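Local coordinates for glutamine synthetase (Streptomyces coelicolor, PDB 4BAX), which belongs to the glutamine synthetase family of enzymes, ten-subunit here, each chain joining a beta-grasp domain to a catalytic domain, at residues Tyr8-Gly13 against Cys57-Val62; Asp67-Gly72 against Leu204-Glu209; Ala105-Val110 against Thr333-Leu338; Pro109-Glu114 against Val325-Leu330; Ile113-Thr118 against Asp195-Ala200. One frame throughout, in Å; residues are numbered along the deposited sequence.

Overall arrangement
All five contacts are largely buried, but they sit at different depths. Contact 5 lies close to the centre of the chain, contact 4 a little further out, and contacts 1, 2 and 3 nearer its periphery; contacts 1 and 2 also touch a neighbouring subunit. Contacts 3 and 4 share helix 323-341, contacts 4 and 5 share strand 110-121, and contacts 2 and 5 share helix 190-210. Contact 1 stays inside the beta-grasp domain, whereas contact 2 ties a beta-grasp loop to the catalytic domain. Contacts 1 and 4 rest on aromatic and aliphatic packing, contact 2 sets an isoleucine on a guanidinium, contact 3 adds a hydrogen bond, and contact 5 sets a leucine on an isoleucine and a glutamine.

Contact 1. Residues Tyr8-Gly13 against Cys57-Val62; sequences YIWIDG and CVLKPV
Leu59 and Trp10 make the principal meeting here, an off-centre CH-pi contact. Leu59 CD2 lies 4.0 Å from the centroid of the five-membered ring of Trp10, displaced from the ring normal by 30°. Its other methyl, CD1, comes within 3.8 Å of Trp10 CE3, so the two methyls lie on one side of the indole, CD2 by the five-membered ring and CD1 by the rim of the six-membered ring. The two side chains cross at about a right angle. With CG of Trp10 held between its backbone N and carbonyl carbon (chi1 73°), the indole lies across both methyls. Trp10 also packs on Cys142 of a neighbouring subunit.

Plain apolar packing continues along the strand at Tyr8. Leu59 CB sits at the edge of the phenol, 4.3 Å from Tyr8 CD2. Further on, Pro61 CG approaches Tyr8 CE2 at 4.4 Å, while the phenol hydroxyl is hydrogen-bonded to the carbonyl of Pro38.

The two strands are not sheet neighbours: strand 75-82 runs between 3-11 and 56-66, and the short segments cross at 109°. Strand 40-43 adds Phe42, stacked with Trp10, and Trp40, edge-to-face with Tyr8.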
# COMPACT_ATOMS: atom_id res chain seq x y z
N TYR A 8 13.51 23.54 32.03
CA TYR A 8 14.85 23.41 32.55
C TYR A 8 15.62 22.46 31.67
O TYR A 8 15.22 21.31 31.48
CB TYR A 8 14.83 22.89 33.98
CG TYR A 8 14.60 23.95 35.04
CD1 TYR A 8 13.54 24.85 34.94
CD2 TYR A 8 15.41 24.04 36.16
CE1 TYR A 8 13.31 25.80 35.92
CE2 TYR A 8 15.19 25.01 37.15
CZ TYR A 8 14.13 25.89 37.03
OH TYR A 8 13.91 26.85 38.01
N ILE A 9 16.70 22.96 31.10
CA ILE A 9 17.50 22.25 30.13
C ILE A 9 18.89 22.05 30.70
O ILE A 9 19.47 22.98 31.29
CB ILE A 9 17.55 23.03 28.77
CG1 ILE A 9 16.14 23.07 28.15
CG2 ILE A 9 18.53 22.43 27.78
CD1 ILE A 9 15.86 24.26 27.20
N TRP A 10 19.42 20.85 30.57
CA TRP A 10 20.79 20.64 31.02
C TRP A 10 21.51 19.64 30.12
O TRP A 10 20.89 19.06 29.23
CB TRP A 10 20.86 20.24 32.50
CG TRP A 10 20.41 18.83 32.82
CD1 TRP A 10 21.22 17.74 32.99
CD2 TRP A 10 19.07 18.36 33.02
NE1 TRP A 10 20.47 16.62 33.29
CE2 TRP A 10 19.14 16.98 33.31
CE3 TRP A 10 17.81 18.97 32.98
CZ2 TRP A 10 18.01 16.20 33.57
CZ3 TRP A 10 16.68 18.19 33.24
CH2 TRP A 10 16.79 16.82 33.53
N ILE A 11 22.82 19.50 30.33
CA ILE A 11 23.66 18.56 29.60
C ILE A 11 24.05 17.42 30.54
O ILE A 11 24.45 17.66 31.67
CB ILE A 11 24.89 19.26 29.03
CG1 ILE A 11 24.47 20.19 27.90
CG2 ILE A 11 25.90 18.26 28.48
CD1 ILE A 11 24.72 21.62 28.21
N ASP A 12 23.91 16.19 30.06
CA ASP A 12 24.20 15.03 30.90
C ASP A 12 25.68 14.59 30.92
O ASP A 12 26.58 15.34 30.52
CB ASP A 12 23.23 13.86 30.64
CG ASP A 12 23.45 13.18 29.30
OD1 ASP A 12 24.52 13.36 28.68
OD2 ASP A 12 22.53 12.47 28.85
N GLY A 13 25.92 13.40 31.45
CA GLY A 13 27.26 12.86 31.54
C GLY A 13 27.48 11.69 30.60
O GLY A 13 28.38 10.87 30.84
N CYS A 57 21.16 14.93 41.70
CA CYS A 57 21.82 16.07 41.09
C CYS A 57 21.02 17.34 41.30
O CYS A 57 19.82 17.30 41.59
CB CYS A 57 22.05 15.80 39.61
SG CYS A 57 23.08 14.35 39.27
N VAL A 58 21.72 18.46 41.20
CA VAL A 58 21.12 19.76 41.42
C VAL A 58 21.22 20.56 40.10
O VAL A 58 22.27 20.58 39.43
CB VAL A 58 21.85 20.51 42.56
CG1 VAL A 58 21.43 21.97 42.58
CG2 VAL A 58 21.56 19.83 43.91
N LEU A 59 20.11 21.21 39.75
CA LEU A 59 20.03 22.08 38.59
C LEU A 59 20.15 23.53 39.02
O LEU A 59 19.36 23.99 39.87
CB LEU A 59 18.70 21.85 37.87
CG LEU A 59 18.66 20.47 37.19
CD1 LEU A 59 17.28 20.15 36.57
CD2 LEU A 59 19.78 20.34 36.15
N LYS A 60 21.16 24.22 38.49
CA LYS A 60 21.33 25.61 38.81
C LYS A 60 21.25 26.44 37.53
O LYS A 60 22.10 26.30 36.66
CB LYS A 60 22.68 25.82 39.48
CG LYS A 60 22.93 27.22 39.94
CD LYS A 60 24.38 27.31 40.39
CE LYS A 60 24.74 28.72 40.84
NZ LYS A 60 23.81 29.08 41.95
N PRO A 61 20.23 27.32 37.42
CA PRO A 61 20.01 28.18 36.25
C PRO A 61 21.24 29.06 35.97
O PRO A 61 21.81 29.61 36.91
CB PRO A 61 18.83 29.07 36.67
CG PRO A 61 18.11 28.29 37.73
CD PRO A 61 19.09 27.34 38.36
N VAL A 62 21.68 29.13 34.72
CA VAL A 62 22.80 30.00 34.37
C VAL A 62 22.40 30.95 33.25
O VAL A 62 23.05 31.98 33.02
CB VAL A 62 24.08 29.19 33.99
CG1 VAL A 62 24.48 28.29 35.15
CG2 VAL A 62 23.85 28.37 32.73

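Contact 2. Residues Asp67-Gly72 against Leu204-Glu209; sequences DPIRGG and LYRTAE
Ile69 reaches from a loop to helix 190-210 and lies on the side chain of Arg206. From CB, which points at the helix, it divides into two branches. The shorter, CG2, goes to the end of the arginine and lies 3.5 Å from Arg206 NH2. The longer runs through CG1, which stands anti to the carbonyl carbon (chi1 -61°), and carries CD1 out toward the helix. That methyl sits over the centre of one guanidinium face, 3.9 Å above its plane, and 3.4 Å from Arg206 CG. The arginine bends at chi2 (74°) and then runs outward past Ile69, so CG and the guanidinium face both lie along it; NH1 has a long, weak ion pair with Asp210. CD1 finally comes within 4.2 Å of Thr207 OG1, a hydroxyl engaged with the Leu203 carbonyl.

The loop that presents Ile69 is braced by an Asx motif: Asp67 OD1 accepts from Arg70 N at 3.1 Å and, weakly, from Ile69 N.

The loop joins strands 56-66 and 75-82 of the beta-grasp domain, and it meets a helix of the catalytic domain. Helix 152-164 flanks the site, touching both Pro68 and Thr207.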
# COMPACT_ATOMS: atom_id res chain seq x y z
N ASP A 67 10.51 31.03 25.79
CA ASP A 67 10.18 29.79 25.09
C ASP A 67 9.38 30.16 23.86
O ASP A 67 8.21 30.51 23.95
CB ASP A 67 9.34 28.89 26.02
CG ASP A 67 9.14 27.49 25.47
OD1 ASP A 67 9.14 27.32 24.23
OD2 ASP A 67 8.97 26.54 26.27
N PRO A 68 10.02 30.06 22.68
CA PRO A 68 9.47 30.44 21.37
C PRO A 68 8.38 29.49 20.86
O PRO A 68 7.51 29.87 20.05
CB PRO A 68 10.70 30.38 20.46
CG PRO A 68 11.57 29.34 21.08
CD PRO A 68 11.38 29.50 22.57
N ILE A 69 8.46 28.23 21.28
CA ILE A 69 7.47 27.23 20.92
C ILE A 69 6.17 27.35 21.73
O ILE A 69 5.07 27.39 21.19
CB ILE A 69 8.05 25.82 21.04
CG1 ILE A 69 9.23 25.70 20.07
CG2 ILE A 69 7.00 24.79 20.74
CD1 ILE A 69 9.98 24.43 20.20
N ARG A 70 6.32 27.38 23.04
CA ARG A 70 5.18 27.55 23.92
C ARG A 70 4.59 28.96 23.82
O ARG A 70 3.37 29.12 23.89
CB ARG A 70 5.57 27.24 25.36
CG ARG A 70 5.31 25.81 25.74
CD ARG A 70 6.12 25.43 26.94
NE ARG A 70 5.92 24.03 27.29
CZ ARG A 70 6.63 23.40 28.23
NH1 ARG A 70 7.58 24.05 28.90
NH2 ARG A 70 6.38 22.12 28.49
N GLY A 71 5.46 29.95 23.65
CA GLY A 71 5.00 31.32 23.53
C GLY A 71 4.60 31.95 24.86
O GLY A 71 4.89 31.41 25.93
N GLY A 72 3.98 33.13 24.79
CA GLY A 72 3.49 33.80 25.97
C GLY A 72 4.55 34.16 26.99
O GLY A 72 5.59 34.72 26.62
N LEU A 204 16.73 23.15 17.89
CA LEU A 204 16.71 22.43 16.61
C LEU A 204 16.05 21.05 16.72
O LEU A 204 15.10 20.75 15.99
CB LEU A 204 18.12 22.32 16.04
CG LEU A 204 18.20 21.52 14.72
CD1 LEU A 204 17.54 22.23 13.50
CD2 LEU A 204 19.65 21.15 14.41
N TYR A 205 16.50 20.27 17.70
CA TYR A 205 15.97 18.93 17.92
C TYR A 205 14.50 19.03 18.21
O TYR A 205 13.69 18.28 17.69
CB TYR A 205 16.62 18.31 19.15
CG TYR A 205 18.09 18.03 19.06
CD1 TYR A 205 18.64 17.34 17.98
CD2 TYR A 205 18.94 18.42 20.09
CE1 TYR A 205 20.01 17.07 17.94
CE2 TYR A 205 20.28 18.17 20.05
CZ TYR A 205 20.82 17.49 19.00
OH TYR A 205 22.18 17.25 19.00
N ARG A 206 14.19 19.97 19.09
CA ARG A 206 12.83 20.16 19.54
C ARG A 206 11.89 20.67 18.43
O ARG A 206 10.80 20.13 18.25
CB ARG A 206 12.83 21.04 20.78
CG ARG A 206 11.48 21.51 21.25
CD ARG A 206 10.68 20.44 21.92
NE ARG A 206 9.39 20.94 22.35
CZ ARG A 206 8.34 21.06 21.54
NH1 ARG A 206 8.44 20.73 20.25
NH2 ARG A 206 7.18 21.53 22.02
N THR A 207 12.36 21.63 17.64
CA THR A 207 11.59 22.14 16.51
C THR A 207 11.34 21.03 15.48
O THR A 207 10.22 20.89 14.96
CB THR A 207 12.30 23.34 15.82
OG1 THR A 207 12.46 24.38 16.77
CG2 THR A 207 11.49 23.88 14.66
N ALA A 208 12.36 20.20 15.25
CA ALA A 208 12.30 19.13 14.25
C ALA A 208 11.31 18.02 14.64
O ALA A 208 10.77 17.31 13.78
CB ALA A 208 13.69 18.56 13.97
N GLU A 209 11.03 17.90 15.94
CA GLU A 209 10.04 16.94 16.41
C GLU A 209 8.68 17.16 15.77
O GLU A 209 8.00 16.20 15.42
CB GLU A 209 9.88 17.02 17.93
CG GLU A 209 11.05 16.46 18.71
CD GLU A 209 10.91 16.69 20.20
OE1 GLU A 209 9.80 16.99 20.67
OE2 GLU A 209 11.93 16.59 20.92

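Contact 3. Residues Ala105-Val110 against Thr333-Leu338; sequences AAQEPV and TCCTAL
Gln107 extends its side chain straight at the helix, where the amide meets Cys335 with its nitrogen and Leu338 with its oxygen. Beyond CG the chain is extended (chi2 -170°), so the amide is delivered to the helix at nearly full reach. Gln107 NE2 donates to Cys335 O at 2.7 Å, with an almost straight N-H...O angle of 176°. The acceptor lies in the plane of the amide, but at the acceptor end NE2 stands above the carbonyl plane of Cys335, 40° out of it and off the lone pairs. The bond is thus well aimed from the glutamine side and steeply inclined at the helix carbonyl.

The other corner of the amide faces hydrocarbon. Gln107 OE1 lies 3.4 Å from Leu338 CB, and Leu338 CD1 is close behind. Leu338, one turn beyond Cys335, passes the Gln107 side chain at a slant. Cys335 itself points toward the loop, and its CB packs beside the amide at 3.3 Å from Gln107 NE2. Its SG reaches past this to Pro109, 4.5 Å from Pro109 CB, adding a loose apolar touch.

Between Gln107 and Pro109, Glu108 takes up left-handed helical backbone angles and faces away from the helix. The loop leads from helix 94-103 into strand 110-121. Helix 244-253 packs beside helix 323-341, its Thr249 touching Leu338 and its Ser253 touching Cys334, and Phe235 of strand 231-236 packs against Pro109.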
# COMPACT_ATOMS: atom_id res chain seq x y z
N ALA A 105 39.60 37.86 31.21
CA ALA A 105 38.57 38.80 30.80
C ALA A 105 39.16 40.06 30.17
O ALA A 105 38.54 40.66 29.30
CB ALA A 105 37.67 39.15 31.97
N ALA A 106 40.39 40.40 30.57
CA ALA A 106 41.09 41.58 30.06
C ALA A 106 41.39 41.54 28.55
O ALA A 106 41.37 42.59 27.89
CB ALA A 106 42.39 41.79 30.85
N GLN A 107 41.65 40.34 28.00
CA GLN A 107 41.90 40.18 26.56
C GLN A 107 40.62 40.26 25.74
O GLN A 107 40.65 40.42 24.51
CB GLN A 107 42.68 38.90 26.27
CG GLN A 107 44.04 38.87 26.93
CD GLN A 107 44.91 37.72 26.46
OE1 GLN A 107 45.13 37.54 25.26
NE2 GLN A 107 45.44 36.96 27.41
N GLU A 108 39.50 40.14 26.44
CA GLU A 108 38.16 40.23 25.85
C GLU A 108 37.94 39.25 24.68
O GLU A 108 37.61 39.66 23.56
CB GLU A 108 37.87 41.67 25.42
CG GLU A 108 38.13 42.65 26.56
CD GLU A 108 37.62 44.04 26.28
OE1 GLU A 108 37.22 44.31 25.12
OE2 GLU A 108 37.66 44.88 27.21
N PRO A 109 38.09 37.95 24.95
CA PRO A 109 37.89 36.98 23.88
C PRO A 109 36.44 36.96 23.40
O PRO A 109 35.52 37.07 24.21
CB PRO A 109 38.28 35.65 24.54
CG PRO A 109 38.01 35.87 26.00
CD PRO A 109 38.36 37.30 26.25
N VAL A 110 36.25 36.80 22.09
CA VAL A 110 34.94 36.76 21.47
C VAL A 110 34.89 35.58 20.50
O VAL A 110 35.90 35.24 19.86
CB VAL A 110 34.65 38.08 20.74
CG1 VAL A 110 33.36 38.01 19.95
CG2 VAL A 110 34.60 39.24 21.73
N THR A 333 44.85 28.24 25.49
CA THR A 333 46.03 28.20 24.66
C THR A 333 46.42 29.57 24.10
O THR A 333 47.52 30.07 24.38
CB THR A 333 45.85 27.17 23.51
OG1 THR A 333 45.69 25.85 24.06
CG2 THR A 333 47.03 27.20 22.52
N CYS A 334 45.50 30.22 23.41
CA CYS A 334 45.81 31.46 22.72
C CYS A 334 46.09 32.65 23.65
O CYS A 334 47.12 33.32 23.51
CB CYS A 334 44.70 31.81 21.73
SG CYS A 334 44.42 30.57 20.45
N CYS A 335 45.19 32.87 24.61
CA CYS A 335 45.28 34.02 25.51
C CYS A 335 46.52 33.95 26.39
O CYS A 335 47.14 34.97 26.71
CB CYS A 335 44.03 34.13 26.39
SG CYS A 335 42.52 34.65 25.57
N THR A 336 46.90 32.73 26.75
CA THR A 336 48.10 32.51 27.53
C THR A 336 49.32 32.88 26.71
O THR A 336 50.20 33.60 27.17
CB THR A 336 48.22 31.05 27.98
OG1 THR A 336 47.26 30.80 29.02
CG2 THR A 336 49.61 30.74 28.49
N ALA A 337 49.35 32.42 25.46
CA ALA A 337 50.46 32.73 24.60
C ALA A 337 50.54 34.23 24.32
O ALA A 337 51.63 34.78 24.29
CB ALA A 337 50.37 31.95 23.31
N LEU A 338 49.39 34.89 24.18
CA LEU A 338 49.34 36.34 23.95
C LEU A 338 49.81 37.14 25.17
O LEU A 338 50.42 38.21 25.05
CB LEU A 338 47.94 36.79 23.49
CG LEU A 338 47.50 36.30 22.11
CD1 LEU A 338 45.98 36.36 21.93
CD2 LEU A 338 48.21 37.11 21.03

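Contact 4. Residues Pro109-Glu114 against Val325-Leu330; sequences PVFGIE and VVTRLL
Phe111 spreads one face of its ring under the methyl group of Thr327. Thr327 CG2 lies 3.9 Å from the ring centroid and just 8° off the ring normal, a well-centred CH-pi contact in which the methyl is nearly equidistant from CG, CD1 and CD2. The rotamer of the threonine explains why the methyl is the group offered: CG2 is anti to the carbonyl carbon, while OG1 turns back (chi1 52°) to hydrogen-bond with the Pro323 carbonyl in the preceding turn. The polar branch is taken up chiefly by the helix's own carbonyl, and the apolar branch is given to the ring.

Leu330, one turn further along the helix, meets the same ring at its edge. Leu330 CD1 approaches Phe111 CE2 to 3.9 Å near the ring plane, and Leu330 CB lies in that plane, 4.0 Å from the same CE2. The far end of the ring reaches the helix backbone, with Phe111 CZ 3.8 Å from Thr327 O. One aromatic side chain is thus held over its face and along its edge by residues three apart, which stand on the same side of a helix.

Around it, Pro190 and Val193 of helix 190-210 also touch Phe111, and its ring meets that of Phe235 on strand 231-236. Both helices pack on the face of the sheet from which Phe111 projects, the helix-on-sheet packing of the glutamine synthetase catalytic domain.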
# COMPACT_ATOMS: atom_id res chain seq x y z
N PRO A 109 38.09 37.95 24.95
CA PRO A 109 37.89 36.98 23.88
C PRO A 109 36.44 36.96 23.40
O PRO A 109 35.52 37.07 24.21
CB PRO A 109 38.28 35.65 24.54
CG PRO A 109 38.01 35.87 26.00
CD PRO A 109 38.36 37.30 26.25
N VAL A 110 36.25 36.80 22.09
CA VAL A 110 34.94 36.76 21.47
C VAL A 110 34.89 35.58 20.50
O VAL A 110 35.90 35.24 19.86
CB VAL A 110 34.65 38.08 20.74
CG1 VAL A 110 33.36 38.01 19.95
CG2 VAL A 110 34.60 39.24 21.73
N PHE A 111 33.74 34.93 20.40
CA PHE A 111 33.64 33.75 19.56
C PHE A 111 32.47 33.81 18.60
O PHE A 111 31.41 34.36 18.92
CB PHE A 111 33.49 32.50 20.42
CG PHE A 111 34.75 32.13 21.15
CD1 PHE A 111 35.00 32.64 22.41
CD2 PHE A 111 35.69 31.29 20.57
CE1 PHE A 111 36.17 32.31 23.09
CE2 PHE A 111 36.86 30.96 21.24
CZ PHE A 111 37.10 31.47 22.50
N GLY A 112 32.67 33.22 17.42
CA GLY A 112 31.59 32.91 16.52
C GLY A 112 31.67 31.43 16.17
O GLY A 112 32.75 30.91 15.85
N ILE A 113 30.53 30.75 16.22
CA ILE A 113 30.48 29.34 15.85
C ILE A 113 29.52 29.04 14.69
O ILE A 113 28.35 29.43 14.70
CB ILE A 113 30.20 28.42 17.10
CG1 ILE A 113 31.22 28.75 18.21
CG2 ILE A 113 30.28 26.94 16.73
CD1 ILE A 113 30.95 28.09 19.52
N GLU A 114 30.06 28.36 13.67
CA GLU A 114 29.26 28.00 12.51
C GLU A 114 28.86 26.53 12.70
O GLU A 114 29.66 25.60 12.50
CB GLU A 114 30.09 28.18 11.25
CG GLU A 114 30.74 29.59 11.16
CD GLU A 114 31.61 29.78 9.91
OE1 GLU A 114 31.97 28.77 9.26
OE2 GLU A 114 31.92 30.95 9.58
N VAL A 325 33.85 23.36 26.00
CA VAL A 325 35.20 22.83 25.85
C VAL A 325 36.07 23.53 24.79
O VAL A 325 37.19 23.97 25.09
CB VAL A 325 35.14 21.29 25.61
CG1 VAL A 325 36.53 20.71 25.40
CG2 VAL A 325 34.42 20.61 26.78
N VAL A 326 35.56 23.68 23.57
CA VAL A 326 36.34 24.31 22.51
C VAL A 326 36.67 25.76 22.85
O VAL A 326 37.80 26.21 22.64
CB VAL A 326 35.68 24.16 21.11
CG1 VAL A 326 34.26 24.77 21.06
CG2 VAL A 326 36.58 24.73 20.03
N THR A 327 35.70 26.45 23.45
CA THR A 327 35.94 27.83 23.87
C THR A 327 37.00 27.89 24.99
O THR A 327 37.93 28.71 24.92
CB THR A 327 34.62 28.55 24.35
OG1 THR A 327 33.95 27.77 25.35
CG2 THR A 327 33.68 28.87 23.19
N ARG A 328 36.92 26.97 25.96
CA ARG A 328 37.87 26.96 27.08
C ARG A 328 39.30 26.75 26.58
O ARG A 328 40.23 27.49 26.97
CB ARG A 328 37.51 25.87 28.10
CG ARG A 328 38.21 26.02 29.46
CD ARG A 328 39.02 24.79 29.88
NE ARG A 328 38.26 23.57 29.69
CZ ARG A 328 38.80 22.36 29.54
NH1 ARG A 328 40.11 22.22 29.58
NH2 ARG A 328 38.01 21.30 29.35
N LEU A 329 39.45 25.78 25.68
CA LEU A 329 40.73 25.37 25.14
C LEU A 329 41.40 26.47 24.31
O LEU A 329 42.61 26.70 24.42
CB LEU A 329 40.55 24.12 24.27
CG LEU A 329 40.26 22.81 25.01
CD1 LEU A 329 40.05 21.68 24.01
CD2 LEU A 329 41.40 22.50 25.95
N LEU A 330 40.60 27.14 23.48
CA LEU A 330 41.11 28.22 22.66
C LEU A 330 41.57 29.39 23.53
O LEU A 330 42.61 29.98 23.27
CB LEU A 330 40.07 28.68 21.64
CG LEU A 330 40.02 27.74 20.44
CD1 LEU A 330 38.79 28.02 19.56
CD2 LEU A 330 41.34 27.85 19.64

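Contact 5. Residues Ile113-Thr118 against Asp195-Ala200; sequences IEQEYT and DQLWVA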
# COMPACT_ATOMS: atom_id res chain seq x y z
N ILE A 113 30.53 30.75 16.22
CA ILE A 113 30.48 29.34 15.85
C ILE A 113 29.52 29.04 14.69
O ILE A 113 28.35 29.43 14.70
CB ILE A 113 30.20 28.42 17.10
CG1 ILE A 113 31.22 28.75 18.21
CG2 ILE A 113 30.28 26.94 16.73
CD1 ILE A 113 30.95 28.09 19.52
N GLU A 114 30.06 28.36 13.67
CA GLU A 114 29.26 28.00 12.51
C GLU A 114 28.86 26.53 12.70
O GLU A 114 29.66 25.60 12.50
CB GLU A 114 30.09 28.18 11.25
CG GLU A 114 30.74 29.59 11.16
CD GLU A 114 31.61 29.78 9.91
OE1 GLU A 114 31.97 28.77 9.26
OE2 GLU A 114 31.92 30.95 9.58
N GLN A 115 27.60 26.33 13.08
CA GLN A 115 27.16 25.03 13.55
C GLN A 115 26.44 24.26 12.47
O GLN A 115 25.38 24.66 11.99
CB GLN A 115 26.21 25.22 14.74
CG GLN A 115 25.47 23.95 15.15
CD GLN A 115 26.33 22.95 15.95
OE1 GLN A 115 26.68 23.19 17.13
NE2 GLN A 115 26.63 21.82 15.32
N GLU A 116 27.05 23.14 12.11
CA GLU A 116 26.49 22.32 11.06
C GLU A 116 25.70 21.13 11.63
O GLU A 116 25.96 20.67 12.75
CB GLU A 116 27.60 21.83 10.13
CG GLU A 116 28.30 22.97 9.38
CD GLU A 116 29.41 22.50 8.43
OE1 GLU A 116 29.91 21.36 8.59
OE2 GLU A 116 29.76 23.27 7.50
N TYR A 117 24.74 20.65 10.84
CA TYR A 117 23.95 19.50 11.22
C TYR A 117 23.35 18.88 9.98
O TYR A 117 23.19 19.56 8.96
CB TYR A 117 22.86 19.88 12.21
CG TYR A 117 21.92 20.96 11.68
CD1 TYR A 117 22.27 22.31 11.71
CD2 TYR A 117 20.69 20.63 11.14
CE1 TYR A 117 21.42 23.28 11.23
CE2 TYR A 117 19.83 21.62 10.65
CZ TYR A 117 20.21 22.93 10.71
OH TYR A 117 19.34 23.89 10.23
N THR A 118 22.94 17.62 10.09
CA THR A 118 22.35 16.89 8.97
C THR A 118 20.99 16.32 9.37
O THR A 118 20.87 15.72 10.45
CB THR A 118 23.29 15.76 8.48
OG1 THR A 118 24.64 16.26 8.39
CG2 THR A 118 22.85 15.23 7.11
N ASP A 195 26.35 29.05 25.92
CA ASP A 195 25.01 28.92 26.47
C ASP A 195 23.98 29.00 25.35
O ASP A 195 23.06 28.18 25.31
CB ASP A 195 24.74 30.00 27.52
CG ASP A 195 25.48 29.74 28.83
OD1 ASP A 195 25.89 28.58 29.07
OD2 ASP A 195 25.66 30.70 29.62
N GLN A 196 24.14 29.97 24.44
CA GLN A 196 23.16 30.17 23.37
C GLN A 196 23.14 29.01 22.37
O GLN A 196 22.07 28.55 21.96
CB GLN A 196 23.40 31.51 22.64
CG GLN A 196 23.21 32.78 23.49
CD GLN A 196 23.01 34.07 22.67
OE1 GLN A 196 22.84 34.02 21.45
NE2 GLN A 196 22.99 35.22 23.35
N LEU A 197 24.32 28.47 22.06
CA LEU A 197 24.47 27.35 21.14
C LEU A 197 23.78 26.07 21.66
O LEU A 197 23.14 25.33 20.88
CB LEU A 197 25.96 27.08 20.86
CG LEU A 197 26.25 25.89 19.93
CD1 LEU A 197 25.47 26.00 18.62
CD2 LEU A 197 27.74 25.74 19.63
N TRP A 198 23.92 25.82 22.97
CA TRP A 198 23.27 24.66 23.58
C TRP A 198 21.76 24.79 23.48
O TRP A 198 21.05 23.83 23.14
CB TRP A 198 23.70 24.49 25.04
CG TRP A 198 24.90 23.61 25.18
CD1 TRP A 198 26.11 23.94 25.77
CD2 TRP A 198 25.05 22.29 24.68
NE1 TRP A 198 26.98 22.87 25.68
CE2 TRP A 198 26.35 21.85 25.01
CE3 TRP A 198 24.19 21.42 23.98
CZ2 TRP A 198 26.82 20.57 24.67
CZ3 TRP A 198 24.66 20.15 23.64
CH2 TRP A 198 25.96 19.74 23.99
N VAL A 199 21.29 26.00 23.73
CA VAL A 199 19.88 26.28 23.67
C VAL A 199 19.41 26.20 22.21
O VAL A 199 18.35 25.64 21.89
CB VAL A 199 19.56 27.64 24.30
CG1 VAL A 199 18.11 27.99 24.02
CG2 VAL A 199 19.84 27.60 25.80
N ALA A 200 20.24 26.73 21.32
CA ALA A 200 19.92 26.67 19.91
C ALA A 200 19.89 25.21 19.39
O ALA A 200 19.04 24.85 18.56
CB ALA A 200 20.90 27.54 19.09
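Leu197 presses its forked end onto Gln115 and Ile113, two residues on the same side of strand 110-121. This is helix-on-sheet packing in the catalytic domain: helix 190-210 packs on the sheet at strand 110-121, whose neighbours run antiparallel to it, and Leu197 is the one helix residue of this segment that reaches the strand. Its CG stands anti to the backbone N (chi1 178°), which carries both methyls out toward the sheet.

Leu197 CD2 touches both strand residues. It lies 4.0 Å from Ile113 CD1 and equally far from Ile113 CG2, meeting the ends of both branches, and 3.7 Å from Gln115 OE1. Leu197 CD1 touches the glutamine, lying along its CB and CG and coming within 3.4 Å of Gln115 OE1. Both strand side chains cross Leu197 at about a right angle.

Gln115 bends at chi2 (78°), which puts its CB and CG against Leu197 CD1 and its NE2 within reach of Glu116 O, while its amide makes hydrogen bonds with Arg201, Ala319 and Glu116. OE1 accepts from Arg201 NE, one turn further along the helix, so the amide oxygen links strand to helix even though its nearest neighbour in this segment is a methyl. NE2 donates to the Ala319 carbonyl and again within the strand. With three bonds the rotation of the amide is well defined. The bond inside the strand runs from Gln115 NE2 to Glu116 O at 2.9 Å, leaving in the plane of the amide and reaching the carbonyl with a tilt of 28° from its plane.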